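Side-chain contacts in calcium-regulated actin-bundling protein (Dictyostelium discoideum, PDB 4X3N), which binds and bundles actin filaments under calcium regulation and may contribute to the structure and reorganization of filopodia and pseudopodia during cell movement: residues 61-66 and 116-121; 98-103 and 133-138; 108-113 and 125-130. All coordinates share one frame; numbering follows the deposited sequence.

In the fold
Contact 2 is the buried one, contact 1 is partly buried, and contact 3 lies at the surface. Contacts 2 and 3 both use helix 96-111, and contact 3 is nested inside the chain loop that contact 2 closes. Contact 1 joins helix 61-79 to the short helix 116-121. The chemistry differs with place. Contact 1 combines aromatic packing with a water near its polar edge. Contact 2 lays a guanidinium against a tyrosine. Contact 3 sets a thiol against an amide oxygen and a proline. The contacts also join up: Phe63 of contact 1 touches Cys110 of contact 3, and Gln128 O of contact 3 probably accepts a hydrogen bond from Arg135 of contact 2.

Contact 1 of 3, residues 61-66 and 116-121; sequences AEFIYS and KNYATT
Tyr118 of the short helix 116-121 reaches across to Phe63 and Ser66, near the start of helix 61-79, and so joins two elements of this mostly helical protein. Tyr118 provides most of the buried surface on its side. Its CG lies anti to its own carbonyl carbon (chi1 -75°), which directs the ring towards helix 61-79. The side chains of Phe63 and Tyr118 cross obliquely. Their closest carbons are Phe63 CD2 and Tyr118 CD1, 4.2 Å apart, so this is loose apolar packing. Phe63 holds its ring anti to the backbone N (chi1 -175°), which brings the CD2 side towards the tyrosine.

The hydroxyl end of Tyr118 lies beside Ser66. Tyr118 OH is 3.6 Å from Ser66 CB, a contact with the methylene. The serine hydroxyl turns back along its own helix. Ser66 OG donates to Glu62 OE2 at 2.7 Å, approaching from above the carboxylate plane, 48° out of it. A water also donates to Glu62 OE2, at 2.6 Å. The same water lies next to Tyr118 OH, but their separation is unusually short and the details of that bond are doubtful. Two donors thus grip one carboxylate oxygen. The other oxygen, Glu62 OE1, forms a salt bridge with Arg281, which would probably help keep Glu62 charged. Over one face of the Tyr118 ring sits Asn117 ND2, 4.2 Å above the plane and over the ring centre.

Around the contact, helix 273-290 meets the polar side through Arg281 and Trp277. Phe63 also packs on Tyr156 of helix 153-160 and on Ser125. Helix 116-121 therefore sits beside a segment of helix 61-79 that helices 42-57, 153-160 and 273-290 also touch.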
loop_
_atom_site.group_PDB
_atom_site.type_symbol
_atom_site.label_atom_id
_atom_site.label_comp_id
_atom_site.label_asym_id
_atom_site.label_seq_id
_atom_site.Cartn_x
_atom_site.Cartn_y
_atom_site.Cartn_z
ATOM N N ALA A 61 -13.927 1.839 -29.658
ATOM C CA ALA A 61 -14.716 2.040 -28.448
ATOM C C ALA A 61 -15.263 0.752 -27.898
ATOM O O ALA A 61 -15.155 0.465 -26.702
ATOM C CB ALA A 61 -15.825 3.054 -28.692
ATOM N N GLU A 62 -15.807 -0.076 -28.741
ATOM C CA GLU A 62 -16.362 -1.329 -28.303
ATOM C C GLU A 62 -15.346 -2.239 -27.594
ATOM O O GLU A 62 -15.672 -2.886 -26.624
ATOM C CB GLU A 62 -17.019 -2.078 -29.468
ATOM C CG GLU A 62 -17.637 -3.399 -29.075
ATOM C CD GLU A 62 -18.745 -3.245 -28.047
ATOM O OE1 GLU A 62 -19.343 -2.157 -27.896
ATOM O OE2 GLU A 62 -18.971 -4.215 -27.306
ATOM N N PHE A 63 -14.124 -2.278 -28.087
ATOM C CA PHE A 63 -13.132 -3.048 -27.422
ATOM C C PHE A 63 -12.771 -2.423 -26.070
ATOM O O PHE A 63 -12.546 -3.093 -25.070
ATOM C CB PHE A 63 -11.897 -3.063 -28.299
ATOM C CG PHE A 63 -10.819 -3.932 -27.785
ATOM C CD1 PHE A 63 -9.913 -3.455 -26.818
ATOM C CD2 PHE A 63 -10.641 -5.221 -28.300
ATOM C CE1 PHE A 63 -8.901 -4.281 -26.349
ATOM C CE2 PHE A 63 -9.613 -6.036 -27.840
ATOM C CZ PHE A 63 -8.762 -5.594 -26.841
ATOM N N ILE A 64 -12.719 -1.125 -26.051
ATOM C CA ILE A 64 -12.302 -0.407 -24.838
ATOM C C ILE A 64 -13.305 -0.743 -23.761
ATOM O O ILE A 64 -12.959 -1.009 -22.597
ATOM C CB ILE A 64 -12.167 1.089 -25.105
ATOM C CG1 ILE A 64 -10.888 1.361 -25.890
ATOM C CG2 ILE A 64 -12.102 1.879 -23.750
ATOM C CD1 ILE A 64 -10.888 2.662 -26.607
ATOM N N TYR A 65 -14.563 -0.761 -24.170
ATOM C CA TYR A 65 -15.685 -1.020 -23.266
ATOM C C TYR A 65 -15.814 -2.444 -22.825
ATOM O O TYR A 65 -15.883 -2.747 -21.600
ATOM C CB TYR A 65 -16.999 -0.564 -23.930
ATOM C CG TYR A 65 -18.205 -0.738 -23.037
ATOM C CD1 TYR A 65 -18.926 -1.944 -23.053
ATOM C CD2 TYR A 65 -18.636 0.286 -22.198
ATOM C CE1 TYR A 65 -20.040 -2.111 -22.236
ATOM C CE2 TYR A 65 -19.738 0.109 -21.378
ATOM C CZ TYR A 65 -20.426 -1.095 -21.417
ATOM O OH TYR A 65 -21.534 -1.254 -20.606
ATOM N N SER A 66 -15.788 -3.345 -23.806
ATOM C CA SER A 66 -16.082 -4.752 -23.541
ATOM C C SER A 66 -14.896 -5.550 -23.030
ATOM O O SER A 66 -15.077 -6.514 -22.298
ATOM C CB SER A 66 -16.595 -5.417 -24.828
ATOM O OG SER A 66 -17.906 -4.972 -24.999
ATOM N N LYS A 116 -11.548 -14.551 -31.455
ATOM C CA LYS A 116 -10.837 -14.100 -32.627
ATOM C C LYS A 116 -11.525 -12.926 -33.342
ATOM O O LYS A 116 -10.889 -12.211 -34.114
ATOM C CB LYS A 116 -10.583 -15.262 -33.586
ATOM C CG LYS A 116 -11.808 -15.835 -34.309
ATOM C CD LYS A 116 -11.503 -17.204 -34.928
ATOM C CE LYS A 116 -10.325 -17.182 -35.911
ATOM N NZ LYS A 116 -10.724 -17.012 -37.339
ATOM N N ASN A 117 -12.817 -12.750 -33.085
ATOM C CA ASN A 117 -13.568 -11.610 -33.606
ATOM C C ASN A 117 -12.971 -10.293 -33.102
ATOM O O ASN A 117 -12.602 -9.405 -33.878
ATOM C CB ASN A 117 -15.054 -11.717 -33.193
ATOM C CG ASN A 117 -15.782 -10.379 -33.231
ATOM O OD1 ASN A 117 -15.919 -9.743 -34.284
ATOM N ND2 ASN A 117 -16.253 -9.946 -32.073
ATOM N N TYR A 118 -12.886 -10.180 -31.788
ATOM C CA TYR A 118 -12.192 -9.057 -31.188
ATOM C C TYR A 118 -10.798 -8.834 -31.772
ATOM O O TYR A 118 -10.396 -7.699 -32.047
ATOM C CB TYR A 118 -12.126 -9.263 -29.713
ATOM C CG TYR A 118 -13.453 -9.012 -28.991
ATOM C CD1 TYR A 118 -13.960 -7.726 -28.866
ATOM C CD2 TYR A 118 -14.167 -10.051 -28.385
ATOM C CE1 TYR A 118 -15.155 -7.489 -28.186
ATOM C CE2 TYR A 118 -15.339 -9.807 -27.691
ATOM C CZ TYR A 118 -15.816 -8.523 -27.600
ATOM O OH TYR A 118 -16.976 -8.241 -26.952
ATOM N N ALA A 119 -10.057 -9.900 -32.041
ATOM C CA ALA A 119 -8.670 -9.731 -32.498
ATOM C C ALA A 119 -8.520 -9.272 -33.944
ATOM O O ALA A 119 -7.648 -8.457 -34.289
ATOM C CB ALA A 119 -7.900 -11.009 -32.232
ATOM N N THR A 120 -9.377 -9.786 -34.812
ATOM C CA THR A 120 -9.396 -9.368 -36.214
ATOM C C THR A 120 -10.125 -8.018 -36.372
ATOM O O THR A 120 -9.770 -7.209 -37.214
ATOM C CB THR A 120 -10.117 -10.464 -37.103
ATOM O OG1 THR A 120 -11.229 -11.020 -36.389
ATOM C CG2 THR A 120 -9.208 -11.635 -37.359
ATOM N N THR A 121 -11.154 -7.775 -35.587
ATOM C CA THR A 121 -11.885 -6.519 -35.742
ATOM C C THR A 121 -11.179 -5.297 -35.130
ATOM O O THR A 121 -11.423 -4.195 -35.567
ATOM C CB THR A 121 -13.292 -6.595 -35.148
ATOM O OG1 THR A 121 -13.921 -7.797 -35.573
ATOM C CG2 THR A 121 -14.170 -5.363 -35.602
HETATM O O HOH W 1 -18.499 -6.693 -28.062
#

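Contact 2 of 3, residues 98-103 and 133-138; sequences IALYFY and LKRKQE
The Tyr103 ring and the Arg135 guanidinium are nearly parallel, their planes 19° apart, but displaced from each other. Tyr103 CB sits over one face of the guanidinium, 3.3 Å above its plane and towards its rim, and Tyr103 CD1 lies 3.4 Å from Arg135 NH2. The arginine gets there by leaving its backbone with CG anti to N (chi1 -173°) and then bending at chi2 and chi3. Its inner chain packs on Leu100, with Leu100 CG 4.2 Å from Arg135 CG. Next to it, Leu100 CD1 touches the methylene Lys136 CE, while Lys136 NZ forms a salt bridge with Asp97. Arg135 NH2 also bonds to Gln128 O, and its salt bridge to Glu138 OE2 is long, at 3.9 Å. A leucine in place of Arg135 would probably leave Gln128 O without this donor and Tyr103 CB without the flat group packed against it.

The two helical segments cross at 112°, their axes 10.3 Å apart. Helix 132-143 leads into the loop holding the calcium ion, consistent with an EF-hand. Tyr103 also packs on Leu139 and Val143 of that helix, while Phe102 faces helix 61-79.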
loop_
_atom_site.group_PDB
_atom_site.type_symbol
_atom_site.label_atom_id
_atom_site.label_comp_id
_atom_site.label_asym_id
_atom_site.label_seq_id
_atom_site.Cartn_x
_atom_site.Cartn_y
_atom_site.Cartn_z
ATOM N N ILE A 98 -0.350 -5.990 -9.783
ATOM C CA ILE A 98 -1.687 -6.147 -10.258
ATOM C C ILE A 98 -1.841 -5.752 -11.773
ATOM O O ILE A 98 -2.561 -6.419 -12.507
ATOM C CB ILE A 98 -2.674 -5.369 -9.391
ATOM C CG1 ILE A 98 -2.578 -5.771 -7.919
ATOM C CG2 ILE A 98 -4.069 -5.622 -9.881
ATOM C CD1 ILE A 98 -2.755 -7.265 -7.622
ATOM N N ALA A 99 -1.171 -4.682 -12.218
ATOM C CA ALA A 99 -1.094 -4.320 -13.630
ATOM C C ALA A 99 -0.609 -5.436 -14.493
ATOM O O ALA A 99 -1.156 -5.714 -15.590
ATOM C CB ALA A 99 -0.220 -3.087 -13.849
ATOM N N LEU A 100 0.434 -6.090 -14.037
ATOM C CA LEU A 100 0.910 -7.278 -14.690
ATOM C C LEU A 100 -0.170 -8.342 -14.904
ATOM O O LEU A 100 -0.301 -8.903 -15.977
ATOM C CB LEU A 100 2.079 -7.815 -13.879
ATOM C CG LEU A 100 2.997 -8.743 -14.605
ATOM C CD1 LEU A 100 4.375 -8.783 -13.967
ATOM C CD2 LEU A 100 2.362 -10.122 -14.611
ATOM N N TYR A 101 -0.964 -8.634 -13.899
ATOM C CA TYR A 101 -2.048 -9.586 -14.062
ATOM C C TYR A 101 -3.079 -9.027 -15.073
ATOM O O TYR A 101 -3.686 -9.781 -15.843
ATOM C CB TYR A 101 -2.793 -9.871 -12.719
ATOM C CG TYR A 101 -2.082 -10.638 -11.594
ATOM C CD1 TYR A 101 -1.306 -11.762 -11.850
ATOM C CD2 TYR A 101 -2.324 -10.331 -10.260
ATOM C CE1 TYR A 101 -0.699 -12.504 -10.805
ATOM C CE2 TYR A 101 -1.769 -11.074 -9.207
ATOM C CZ TYR A 101 -0.945 -12.175 -9.474
ATOM O OH TYR A 101 -0.364 -12.908 -8.420
ATOM N N PHE A 102 -3.328 -7.727 -15.043
ATOM C CA PHE A 102 -4.199 -7.070 -16.019
ATOM C C PHE A 102 -3.726 -7.314 -17.431
ATOM O O PHE A 102 -4.465 -7.851 -18.257
ATOM C CB PHE A 102 -4.348 -5.572 -15.689
ATOM C CG PHE A 102 -4.853 -4.721 -16.807
ATOM C CD1 PHE A 102 -6.116 -4.846 -17.252
ATOM C CD2 PHE A 102 -4.046 -3.735 -17.355
ATOM C CE1 PHE A 102 -6.585 -4.048 -18.269
ATOM C CE2 PHE A 102 -4.489 -2.936 -18.398
ATOM C CZ PHE A 102 -5.774 -3.081 -18.851
ATOM N N TYR A 103 -2.494 -7.004 -17.722
ATOM C CA TYR A 103 -2.043 -7.115 -19.085
ATOM C C TYR A 103 -1.987 -8.577 -19.526
ATOM O O TYR A 103 -2.243 -8.894 -20.681
ATOM C CB TYR A 103 -0.659 -6.514 -19.219
ATOM C CG TYR A 103 -0.643 -5.055 -19.476
ATOM C CD1 TYR A 103 -0.793 -4.558 -20.767
ATOM C CD2 TYR A 103 -0.475 -4.171 -18.416
ATOM C CE1 TYR A 103 -0.794 -3.186 -21.001
ATOM C CE2 TYR A 103 -0.467 -2.832 -18.619
ATOM C CZ TYR A 103 -0.632 -2.328 -19.906
ATOM O OH TYR A 103 -0.595 -0.983 -20.056
ATOM N N LEU A 133 9.418 -9.454 -16.614
ATOM C CA LEU A 133 10.500 -8.529 -16.550
ATOM C C LEU A 133 10.300 -7.379 -17.540
ATOM O O LEU A 133 10.462 -6.203 -17.180
ATOM C CB LEU A 133 11.826 -9.256 -16.888
ATOM C CG LEU A 133 13.036 -8.317 -16.945
ATOM C CD1 LEU A 133 13.548 -8.254 -15.515
ATOM C CD2 LEU A 133 14.155 -8.702 -17.941
ATOM N N LYS A 134 10.047 -7.720 -18.805
ATOM C CA LYS A 134 9.858 -6.716 -19.857
ATOM C C LYS A 134 8.609 -5.856 -19.576
ATOM O O LYS A 134 8.586 -4.659 -19.787
ATOM C CB LYS A 134 9.653 -7.400 -21.193
ATOM C CG LYS A 134 10.817 -8.245 -21.622
ATOM C CD LYS A 134 11.945 -7.394 -22.133
ATOM C CE LYS A 134 12.556 -8.125 -23.325
ATOM N NZ LYS A 134 13.776 -7.455 -23.836
ATOM N N ARG A 135 7.570 -6.516 -19.112
ATOM C CA ARG A 135 6.351 -5.827 -18.731
ATOM C C ARG A 135 6.668 -4.718 -17.718
ATOM O O ARG A 135 6.322 -3.603 -17.946
ATOM C CB ARG A 135 5.355 -6.790 -18.099
ATOM C CG ARG A 135 3.988 -6.214 -17.826
ATOM C CD ARG A 135 3.015 -6.865 -18.754
ATOM N NE ARG A 135 2.849 -6.090 -19.940
ATOM C CZ ARG A 135 2.308 -6.527 -21.076
ATOM N NH1 ARG A 135 1.868 -7.778 -21.230
ATOM N NH2 ARG A 135 2.201 -5.665 -22.070
ATOM N N LYS A 136 7.308 -5.028 -16.601
ATOM C CA LYS A 136 7.496 -4.008 -15.545
ATOM C C LYS A 136 8.372 -2.892 -16.004
ATOM O O LYS A 136 8.159 -1.747 -15.695
ATOM C CB LYS A 136 8.051 -4.619 -14.248
ATOM C CG LYS A 136 6.978 -5.344 -13.484
ATOM C CD LYS A 136 7.353 -5.425 -12.047
ATOM C CE LYS A 136 6.202 -5.992 -11.260
ATOM N NZ LYS A 136 6.644 -6.099 -9.870
ATOM N N GLN A 137 9.333 -3.232 -16.826
ATOM C CA GLN A 137 10.183 -2.248 -17.483
ATOM C C GLN A 137 9.395 -1.331 -18.438
ATOM O O GLN A 137 9.652 -0.115 -18.503
ATOM C CB GLN A 137 11.245 -2.993 -18.272
ATOM C CG GLN A 137 12.337 -2.126 -18.908
ATOM C CD GLN A 137 13.276 -2.984 -19.797
ATOM O OE1 GLN A 137 13.420 -4.211 -19.623
ATOM N NE2 GLN A 137 13.908 -2.332 -20.756
ATOM N N GLU A 138 8.401 -1.876 -19.128
ATOM C CA GLU A 138 7.566 -0.983 -19.957
ATOM C C GLU A 138 6.671 -0.094 -19.066
ATOM O O GLU A 138 6.426 1.018 -19.383
ATOM C CB GLU A 138 6.690 -1.775 -20.889
ATOM C CG GLU A 138 5.905 -0.929 -21.884
ATOM C CD GLU A 138 5.410 -1.779 -23.040
ATOM O OE1 GLU A 138 6.087 -1.750 -24.087
ATOM O OE2 GLU A 138 4.396 -2.496 -22.881
#

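Contact 3 of 3, residues 108-113 and 125-130; sequences KFCEDP and SQPQML
Cys110 meets Gln126 and Pro127 in a surface contact between the C-terminal end of helix 96-111 and the irregular stretch that connects helix 116-121 to helix 132-143. The helix supplies Cys110 and Glu111. The connecting stretch supplies Gln126, Pro127 and Met129.

Cys110 is the centre. Its SG lies anti to the carbonyl carbon (chi1 -71°), so that it points at the connecting stretch and touches both partners. The amide oxygen Gln126 OE1 is 3.3 Å from Cys110 SG and equally near Cys110 CB, so it rests alongside the CB-SG bond. The bend of Gln126 at chi2 (-41°) turns its amide back to this position. The amide nitrogen, Gln126 NE2, is held by the backbone oxygen of Tyr122, which should limit rotation of the group. Pro127 offers its ring carbons: Pro127 CD is 3.6 Å from Cys110 SG, an apolar touch. Pro127 packs on Leu106 and Cys107 of the same helix as well.

Farther out, Glu111 and Met129 cross at about a right angle. Met129 SD lies 4.1 Å from Glu111 OE2 and almost as near to Glu111 OE1, so the thioether faces the carboxylate end loosely. Both residues are exposed. Met129 also touches Glu104 and Cys107, further back along the helix.

A side chain also holds the backbone of the stretch: Gln126 O accepts from Gln160 NE2. From 126 to 130 the backbone is extended but forms no strand. It is an extended connecting loop packed against the C-terminal end of helix 96-111, leading towards helix 132-143, the entering helix of what is consistent with a calcium-binding EF-hand.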
loop_
_atom_site.group_PDB
_atom_site.type_symbol
_atom_site.label_atom_id
_atom_site.label_comp_id
_atom_site.label_asym_id
_atom_site.label_seq_id
_atom_site.Cartn_x
_atom_site.Cartn_y
_atom_site.Cartn_z
ATOM N N LYS A 108 -4.377 -13.009 -22.748
ATOM C CA LYS A 108 -4.972 -14.339 -22.769
ATOM C C LYS A 108 -6.339 -14.269 -23.442
ATOM O O LYS A 108 -6.693 -15.121 -24.269
ATOM C CB LYS A 108 -5.104 -14.913 -21.370
ATOM C CG LYS A 108 -5.398 -16.409 -21.343
ATOM C CD LYS A 108 -5.244 -17.010 -19.946
ATOM C CE LYS A 108 -6.399 -16.603 -19.044
ATOM N NZ LYS A 108 -6.844 -17.703 -18.127
ATOM N N PHE A 109 -7.094 -13.233 -23.102
ATOM C CA PHE A 109 -8.409 -13.045 -23.682
ATOM C C PHE A 109 -8.324 -12.944 -25.198
ATOM O O PHE A 109 -8.977 -13.681 -25.903
ATOM C CB PHE A 109 -9.084 -11.821 -23.125
ATOM C CG PHE A 109 -10.427 -11.556 -23.743
ATOM C CD1 PHE A 109 -10.529 -10.912 -24.964
ATOM C CD2 PHE A 109 -11.595 -11.967 -23.104
ATOM C CE1 PHE A 109 -11.761 -10.688 -25.532
ATOM C CE2 PHE A 109 -12.837 -11.700 -23.652
ATOM C CZ PHE A 109 -12.912 -11.067 -24.866
ATOM N N CYS A 110 -7.462 -12.063 -25.673
ATOM C CA CYS A 110 -7.303 -11.784 -27.106
ATOM C C CYS A 110 -6.683 -12.927 -27.910
ATOM O O CYS A 110 -6.785 -12.929 -29.155
ATOM C CB CYS A 110 -6.411 -10.557 -27.285
ATOM S SG CYS A 110 -7.219 -9.013 -26.789
ATOM N N GLU A 111 -5.962 -13.811 -27.216
ATOM C CA GLU A 111 -5.291 -14.975 -27.846
ATOM C C GLU A 111 -6.191 -16.192 -27.925
ATOM O O GLU A 111 -5.894 -17.122 -28.662
ATOM C CB GLU A 111 -4.028 -15.376 -27.069
ATOM C CG GLU A 111 -2.776 -14.691 -27.607
ATOM C CD GLU A 111 -1.667 -14.495 -26.565
ATOM O OE1 GLU A 111 -1.637 -15.195 -25.520
ATOM O OE2 GLU A 111 -0.820 -13.612 -26.792
ATOM N N ASP A 112 -7.242 -16.208 -27.113
ATOM C CA ASP A 112 -8.218 -17.247 -27.144
ATOM C C ASP A 112 -9.062 -17.209 -28.467
ATOM O O ASP A 112 -9.716 -16.208 -28.780
ATOM C CB ASP A 112 -9.115 -17.111 -25.929
ATOM C CG ASP A 112 -10.109 -18.214 -25.863
ATOM O OD1 ASP A 112 -10.107 -19.002 -26.839
ATOM O OD2 ASP A 112 -10.907 -18.274 -24.892
ATOM N N PRO A 113 -9.042 -18.303 -29.257
ATOM C CA PRO A 113 -9.818 -18.325 -30.517
ATOM C C PRO A 113 -11.310 -18.097 -30.378
ATOM O O PRO A 113 -11.919 -17.506 -31.253
ATOM C CB PRO A 113 -9.521 -19.692 -31.074
ATOM C CG PRO A 113 -8.107 -19.905 -30.648
ATOM C CD PRO A 113 -8.084 -19.415 -29.219
ATOM N N SER A 125 -6.088 -2.190 -31.119
ATOM C CA SER A 125 -6.277 -2.421 -29.736
ATOM C C SER A 125 -5.568 -3.622 -29.170
ATOM O O SER A 125 -5.676 -3.846 -28.009
ATOM C CB SER A 125 -7.771 -2.599 -29.471
ATOM O OG SER A 125 -8.451 -1.401 -29.654
ATOM N N GLN A 126 -4.872 -4.435 -29.977
ATOM C CA GLN A 126 -4.387 -5.690 -29.456
ATOM C C GLN A 126 -3.225 -5.417 -28.534
ATOM O O GLN A 126 -2.346 -4.661 -28.896
ATOM C CB GLN A 126 -3.888 -6.637 -30.579
ATOM C CG GLN A 126 -5.037 -7.210 -31.425
ATOM C CD GLN A 126 -6.229 -7.618 -30.603
ATOM O OE1 GLN A 126 -6.226 -8.668 -29.935
ATOM N NE2 GLN A 126 -7.300 -6.824 -30.697
ATOM N N PRO A 127 -3.190 -6.071 -27.372
ATOM C CA PRO A 127 -2.030 -5.938 -26.467
ATOM C C PRO A 127 -0.837 -6.723 -27.005
ATOM O O PRO A 127 -0.968 -7.397 -28.008
ATOM C CB PRO A 127 -2.502 -6.558 -25.187
ATOM C CG PRO A 127 -3.576 -7.523 -25.613
ATOM C CD PRO A 127 -4.211 -6.998 -26.852
ATOM N N GLN A 128 0.288 -6.626 -26.324
ATOM C CA GLN A 128 1.503 -7.339 -26.703
ATOM C C GLN A 128 1.934 -8.207 -25.548
ATOM O O GLN A 128 1.976 -7.782 -24.387
ATOM C CB GLN A 128 2.589 -6.336 -27.090
ATOM C CG GLN A 128 4.010 -6.903 -27.164
ATOM C CD GLN A 128 5.062 -5.800 -27.326
ATOM O OE1 GLN A 128 4.999 -4.722 -26.688
ATOM N NE2 GLN A 128 6.040 -6.055 -28.188
ATOM N N MET A 129 2.279 -9.438 -25.860
ATOM C CA MET A 129 2.683 -10.370 -24.819
ATOM C C MET A 129 4.100 -9.969 -24.425
ATOM O O MET A 129 4.899 -9.601 -25.273
ATOM C CB MET A 129 2.649 -11.825 -25.324
ATOM C CG MET A 129 2.766 -12.854 -24.216
ATOM S SD MET A 129 1.209 -13.083 -23.316
ATOM C CE MET A 129 1.472 -12.365 -21.670
ATOM N N LEU A 130 4.405 -10.034 -23.143
ATOM C CA LEU A 130 5.739 -9.735 -22.689
ATOM C C LEU A 130 6.051 -10.551 -21.482
ATOM O O LEU A 130 5.144 -10.831 -20.674
ATOM C CB LEU A 130 5.818 -8.276 -22.270
ATOM C CG LEU A 130 5.663 -7.174 -23.272
ATOM C CD1 LEU A 130 5.709 -5.889 -22.476
ATOM C CD2 LEU A 130 6.796 -7.231 -24.298
#